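Local structure of uracil-dna glycosylase (Deinococcus radiodurans, 4UQM) at residues 171-184 / 193-207. The protein belongs to the uracil-DNA glycosylase superfamily, compact alpha/beta proteins built round a parallel four-stranded sheet, and is modelled here with DNA. The protein carries 1 engineered substitution. Numbering follows the deposited sequence.
With nucleotides of chain B.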
# COMPACT_ATOMS: atom_id res chain seq x y z
N VAL A 171 7.76 2.20 -10.29
CA VAL A 171 8.69 2.41 -9.17
C VAL A 171 10.00 1.66 -9.44
O VAL A 171 11.07 2.22 -9.20
CB VAL A 171 8.04 1.96 -7.85
CG1 VAL A 171 8.99 2.11 -6.71
CG2 VAL A 171 6.78 2.81 -7.58
N ASN A 172 9.93 0.42 -9.94
CA ASN A 172 11.15 -0.34 -10.23
C ASN A 172 12.06 0.33 -11.26
O ASN A 172 13.29 0.21 -11.24
CB ASN A 172 10.75 -1.70 -10.76
CG ASN A 172 11.93 -2.57 -11.04
OD1 ASN A 172 12.66 -2.98 -10.13
ND2 ASN A 172 12.15 -2.89 -12.30
N ALA A 173 11.45 1.04 -12.19
CA ALA A 173 12.19 1.81 -13.19
C ALA A 173 12.99 2.99 -12.61
O ALA A 173 13.84 3.56 -13.32
CB ALA A 173 11.24 2.32 -14.27
N LYS A 174 12.72 3.40 -11.37
CA LYS A 174 13.54 4.45 -10.75
C LYS A 174 14.96 3.94 -10.52
O LYS A 174 15.17 2.77 -10.18
CB LYS A 174 12.94 4.92 -9.43
CG LYS A 174 11.59 5.65 -9.52
CD LYS A 174 10.87 5.63 -8.17
CE LYS A 174 11.59 6.27 -7.04
NZ LYS A 174 11.15 7.60 -6.67
N GLU A 175 15.91 4.84 -10.66
CA GLU A 175 17.33 4.51 -10.50
C GLU A 175 17.73 4.45 -9.03
O GLU A 175 18.43 3.53 -8.62
CB GLU A 175 18.19 5.47 -11.36
CG GLU A 175 17.81 5.33 -12.85
CD GLU A 175 18.43 6.32 -13.83
OE1 GLU A 175 18.30 7.58 -13.63
OE2 GLU A 175 18.96 5.83 -14.87
N GLU A 176 17.23 5.37 -8.24
CA GLU A 176 17.58 5.41 -6.81
C GLU A 176 16.86 4.34 -6.04
O GLU A 176 15.73 4.03 -6.36
CB GLU A 176 17.29 6.75 -6.17
CG GLU A 176 18.31 7.03 -5.06
CD GLU A 176 18.38 8.48 -4.65
OE1 GLU A 176 17.44 9.24 -5.05
OE2 GLU A 176 19.36 8.86 -3.96
N ARG A 177 17.56 3.78 -5.06
CA ARG A 177 17.03 2.70 -4.25
C ARG A 177 15.62 2.94 -3.71
O ARG A 177 15.31 3.94 -3.06
CB ARG A 177 17.94 2.44 -3.04
CG ARG A 177 17.37 1.39 -2.09
CD ARG A 177 18.43 0.80 -1.21
NE ARG A 177 19.34 -0.12 -1.94
CZ ARG A 177 20.29 -0.82 -1.35
NH1 ARG A 177 20.61 -0.60 -0.06
NH2 ARG A 177 21.02 -1.69 -2.05
N VAL A 178 14.78 1.95 -3.94
CA VAL A 178 13.49 1.80 -3.30
C VAL A 178 13.48 0.48 -2.56
O VAL A 178 13.95 -0.57 -3.07
CB VAL A 178 12.36 1.86 -4.34
CG1 VAL A 178 11.05 1.59 -3.69
CG2 VAL A 178 12.35 3.23 -5.00
N VAL A 179 12.95 0.51 -1.35
CA VAL A 179 12.68 -0.71 -0.60
C VAL A 179 11.25 -1.12 -0.78
O VAL A 179 10.32 -0.35 -0.45
CB VAL A 179 13.04 -0.52 0.89
CG1 VAL A 179 12.77 -1.81 1.69
CG2 VAL A 179 14.47 -0.00 1.12
N PHE A 180 11.03 -2.31 -1.29
CA PHE A 180 9.72 -2.89 -1.45
C PHE A 180 9.47 -3.87 -0.34
O PHE A 180 10.22 -4.85 -0.19
CB PHE A 180 9.64 -3.64 -2.79
CG PHE A 180 9.82 -2.77 -4.03
CD1 PHE A 180 11.07 -2.33 -4.45
CD2 PHE A 180 8.72 -2.43 -4.80
CE1 PHE A 180 11.21 -1.61 -5.62
CE2 PHE A 180 8.84 -1.67 -5.98
CZ PHE A 180 10.10 -1.25 -6.37
N ILE A 181 8.40 -3.64 0.41
CA ILE A 181 7.96 -4.52 1.51
C ILE A 181 6.68 -5.21 1.07
O ILE A 181 5.65 -4.58 0.90
CB ILE A 181 7.71 -3.71 2.83
CG1 ILE A 181 8.96 -2.92 3.23
CG2 ILE A 181 7.20 -4.63 3.94
CD1 ILE A 181 8.67 -1.98 4.40
N LEU A 182 6.78 -6.54 0.88
CA LEU A 182 5.67 -7.34 0.32
C LEU A 182 5.10 -8.13 1.47
O LEU A 182 5.74 -9.09 1.98
CB LEU A 182 6.19 -8.23 -0.81
CG LEU A 182 6.99 -7.47 -1.90
CD1 LEU A 182 7.43 -8.47 -2.98
CD2 LEU A 182 6.18 -6.32 -2.49
N TRP A 183 3.88 -7.77 1.89
CA TRP A 183 3.21 -8.42 3.00
C TRP A 183 2.08 -9.30 2.52
O TRP A 183 1.02 -8.79 2.14
CB TRP A 183 2.62 -7.36 3.97
CG TRP A 183 3.72 -6.73 4.85
CD1 TRP A 183 4.96 -7.25 5.16
CD2 TRP A 183 3.61 -5.51 5.58
NE1 TRP A 183 5.62 -6.41 6.05
CE2 TRP A 183 4.80 -5.33 6.30
CE3 TRP A 183 2.61 -4.55 5.70
CZ2 TRP A 183 4.98 -4.20 7.12
CZ3 TRP A 183 2.82 -3.45 6.49
CH2 TRP A 183 3.99 -3.28 7.16
N GLY A 184 2.31 -10.61 2.58
CA GLY A 184 1.32 -11.61 2.23
C GLY A 184 1.57 -12.27 0.89
O GLY A 184 2.29 -11.76 0.01
N LEU A 193 8.89 -8.86 -10.52
CA LEU A 193 8.93 -7.59 -11.25
C LEU A 193 10.01 -6.67 -10.72
O LEU A 193 10.32 -5.65 -11.37
CB LEU A 193 7.58 -6.87 -11.10
CG LEU A 193 6.38 -7.64 -11.65
CD1 LEU A 193 5.10 -6.86 -11.38
CD2 LEU A 193 6.56 -8.04 -13.09
N ILE A 194 10.52 -6.92 -9.50
CA ILE A 194 11.48 -6.04 -8.86
C ILE A 194 12.93 -6.45 -9.25
O ILE A 194 13.60 -7.23 -8.60
CB ILE A 194 11.25 -5.93 -7.36
CG1 ILE A 194 9.78 -5.49 -7.10
CG2 ILE A 194 12.22 -4.91 -6.76
CD1 ILE A 194 9.25 -5.95 -5.80
N THR A 195 13.36 -5.96 -10.38
CA THR A 195 14.65 -6.31 -10.97
C THR A 195 15.69 -5.22 -10.87
O THR A 195 16.87 -5.45 -11.19
CB THR A 195 14.44 -6.54 -12.47
OG1 THR A 195 13.87 -5.35 -13.05
CG2 THR A 195 13.51 -7.69 -12.72
N GLY A 196 15.30 -4.02 -10.45
CA GLY A 196 16.27 -2.92 -10.44
C GLY A 196 17.47 -3.22 -9.55
O GLY A 196 17.28 -3.66 -8.39
N LYS A 197 18.69 -2.97 -10.05
CA LYS A 197 19.91 -3.37 -9.33
C LYS A 197 20.04 -2.69 -7.96
O LYS A 197 20.64 -3.25 -7.04
CB LYS A 197 21.19 -3.10 -10.15
CG LYS A 197 21.52 -1.64 -10.49
CD LYS A 197 22.84 -1.50 -11.28
N ASN A 198 19.48 -1.50 -7.83
CA ASN A 198 19.57 -0.79 -6.56
C ASN A 198 18.46 -1.00 -5.60
O ASN A 198 18.49 -0.46 -4.49
CB ASN A 198 19.71 0.70 -6.80
CG ASN A 198 21.01 1.04 -7.47
OD1 ASN A 198 22.08 0.46 -7.17
ND2 ASN A 198 20.94 1.99 -8.40
N HIS A 199 17.47 -1.79 -5.98
CA HIS A 199 16.31 -1.96 -5.12
C HIS A 199 16.49 -3.11 -4.13
O HIS A 199 17.35 -3.94 -4.30
CB HIS A 199 15.05 -2.13 -5.96
CG HIS A 199 14.80 -0.98 -6.88
ND1 HIS A 199 15.10 0.31 -6.51
CD2 HIS A 199 14.31 -0.90 -8.13
CE1 HIS A 199 14.83 1.13 -7.49
NE2 HIS A 199 14.33 0.43 -8.49
N VAL A 200 15.65 -3.13 -3.09
CA VAL A 200 15.67 -4.14 -2.04
C VAL A 200 14.28 -4.64 -1.85
O VAL A 200 13.34 -3.86 -1.80
CB VAL A 200 16.23 -3.55 -0.73
CG1 VAL A 200 16.12 -4.52 0.45
CG2 VAL A 200 17.70 -3.11 -0.88
N VAL A 201 14.13 -5.95 -1.67
CA VAL A 201 12.87 -6.58 -1.38
C VAL A 201 12.91 -7.23 -0.00
O VAL A 201 13.85 -7.97 0.33
CB VAL A 201 12.50 -7.63 -2.42
CG1 VAL A 201 11.15 -8.25 -2.09
CG2 VAL A 201 12.48 -6.98 -3.79
N ILE A 202 11.89 -6.90 0.79
CA ILE A 202 11.64 -7.53 2.06
C ILE A 202 10.28 -8.18 1.97
O ILE A 202 9.30 -7.54 1.57
CB ILE A 202 11.67 -6.46 3.18
CG1 ILE A 202 13.05 -5.87 3.26
CG2 ILE A 202 11.27 -7.09 4.52
CD1 ILE A 202 13.13 -4.58 4.07
N GLU A 203 10.17 -9.46 2.33
CA GLU A 203 8.91 -10.16 2.17
C GLU A 203 8.60 -10.95 3.41
O GLU A 203 9.49 -11.51 4.06
CB GLU A 203 8.88 -11.00 0.89
CG GLU A 203 9.78 -12.16 0.86
CD GLU A 203 9.82 -12.81 -0.52
OE1 GLU A 203 8.78 -12.95 -1.19
OE2 GLU A 203 10.91 -13.04 -0.99
N SER A 204 7.31 -11.05 3.70
CA SER A 204 6.85 -11.87 4.82
C SER A 204 5.38 -12.18 4.68
O SER A 204 4.73 -11.74 3.73
CB SER A 204 7.04 -11.15 6.18
OG SER A 204 6.14 -10.07 6.33
N GLY A 205 4.86 -12.91 5.65
CA GLY A 205 3.42 -12.99 5.78
C GLY A 205 2.78 -11.64 6.12
O GLY A 205 3.42 -10.68 6.60
N HIS A 206 1.49 -11.59 5.91
CA HIS A 206 0.71 -10.41 6.20
C HIS A 206 0.55 -10.18 7.70
O HIS A 206 0.51 -11.14 8.49
CB HIS A 206 -0.66 -10.64 5.49
CG HIS A 206 -1.54 -9.44 5.41
ND1 HIS A 206 -2.30 -9.05 6.48
CD2 HIS A 206 -1.76 -8.55 4.42
CE1 HIS A 206 -2.99 -7.97 6.15
NE2 HIS A 206 -2.68 -7.65 4.90
N PRO A 207 0.40 -8.91 8.11
CA PRO A 207 0.30 -8.68 9.57
C PRO A 207 -1.09 -8.96 10.22
O PRO A 207 -1.25 -8.83 11.42
CB PRO A 207 0.60 -7.19 9.69
CG PRO A 207 0.25 -6.59 8.33
CD PRO A 207 0.65 -7.67 7.36
P DT B 11 -0.62 -14.49 3.97
OP1 DT B 11 0.67 -13.92 4.40
OP2 DT B 11 -1.07 -14.27 2.56
O5' DT B 11 -0.52 -16.08 4.17
C5' DT B 11 0.33 -16.59 5.22
C4' DT B 11 0.37 -18.09 5.06
O4' DT B 11 -0.92 -18.66 5.43
C3' DT B 11 0.64 -18.54 3.61
O3' DT B 11 1.29 -19.80 3.70
C2' DT B 11 -0.73 -18.95 3.11
C1' DT B 11 -1.32 -19.52 4.41
N1 DT B 11 -2.77 -19.70 4.45
C2 DT B 11 -3.25 -20.82 5.09
O2 DT B 11 -2.53 -21.59 5.70
N3 DT B 11 -4.61 -20.97 5.04
C4 DT B 11 -5.52 -20.13 4.42
O4 DT B 11 -6.72 -20.37 4.47
C5 DT B 11 -4.95 -18.98 3.76
C7 DT B 11 -5.87 -18.02 3.07
C6 DT B 11 -3.63 -18.82 3.81
O HOH W 1 20.13 -3.33 -4.36
O HOH W 2 7.75 -8.06 7.22
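Strands 179-183 and 200-204 form the parallel edge pair of the four-stranded sheet, joined by a beta-alpha-beta crossover through helix 185-188. The backbone hydrogen-bond ladder begins with Val200 N to Val178 O and ends with Gly184 N to Ser204 O. His199 is gripped through both ring nitrogens: NE2 donates to Asn172 O (2.9 Å) in the ring plane, while ND1 accepts from Val178 N (3.1 Å), 28° out of it. The face of this imidazole receives the edge of Phe180, planes at 67°. Ile194 CG1 makes a CH-pi contact over one face of Phe180, 4.0 Å from the ring centroid; Val178 CG1 lies over the rim of the opposite face. Asn172, with CG anti to its N (chi1 -178°), offers an OD1 lone pair to Gly196 N (2.9 Å) and sends ND2 to Thr195 OG1 (3.1 Å). The bent Arg177 chain directs NE to Asn198 O (2.7 Å), Val200 CG2 lying over the guanidinium. At the C-terminal ends, a water bridges Trp183 NE1 and Ser204 OG, and His206 N donates to phosphate oxygen OP1 of nucleotide DT11 of chain B (2.9 Å). Bonding at both nitrogens fixes the His199 ring flip, consistent with a neutral ring protonated at NE2.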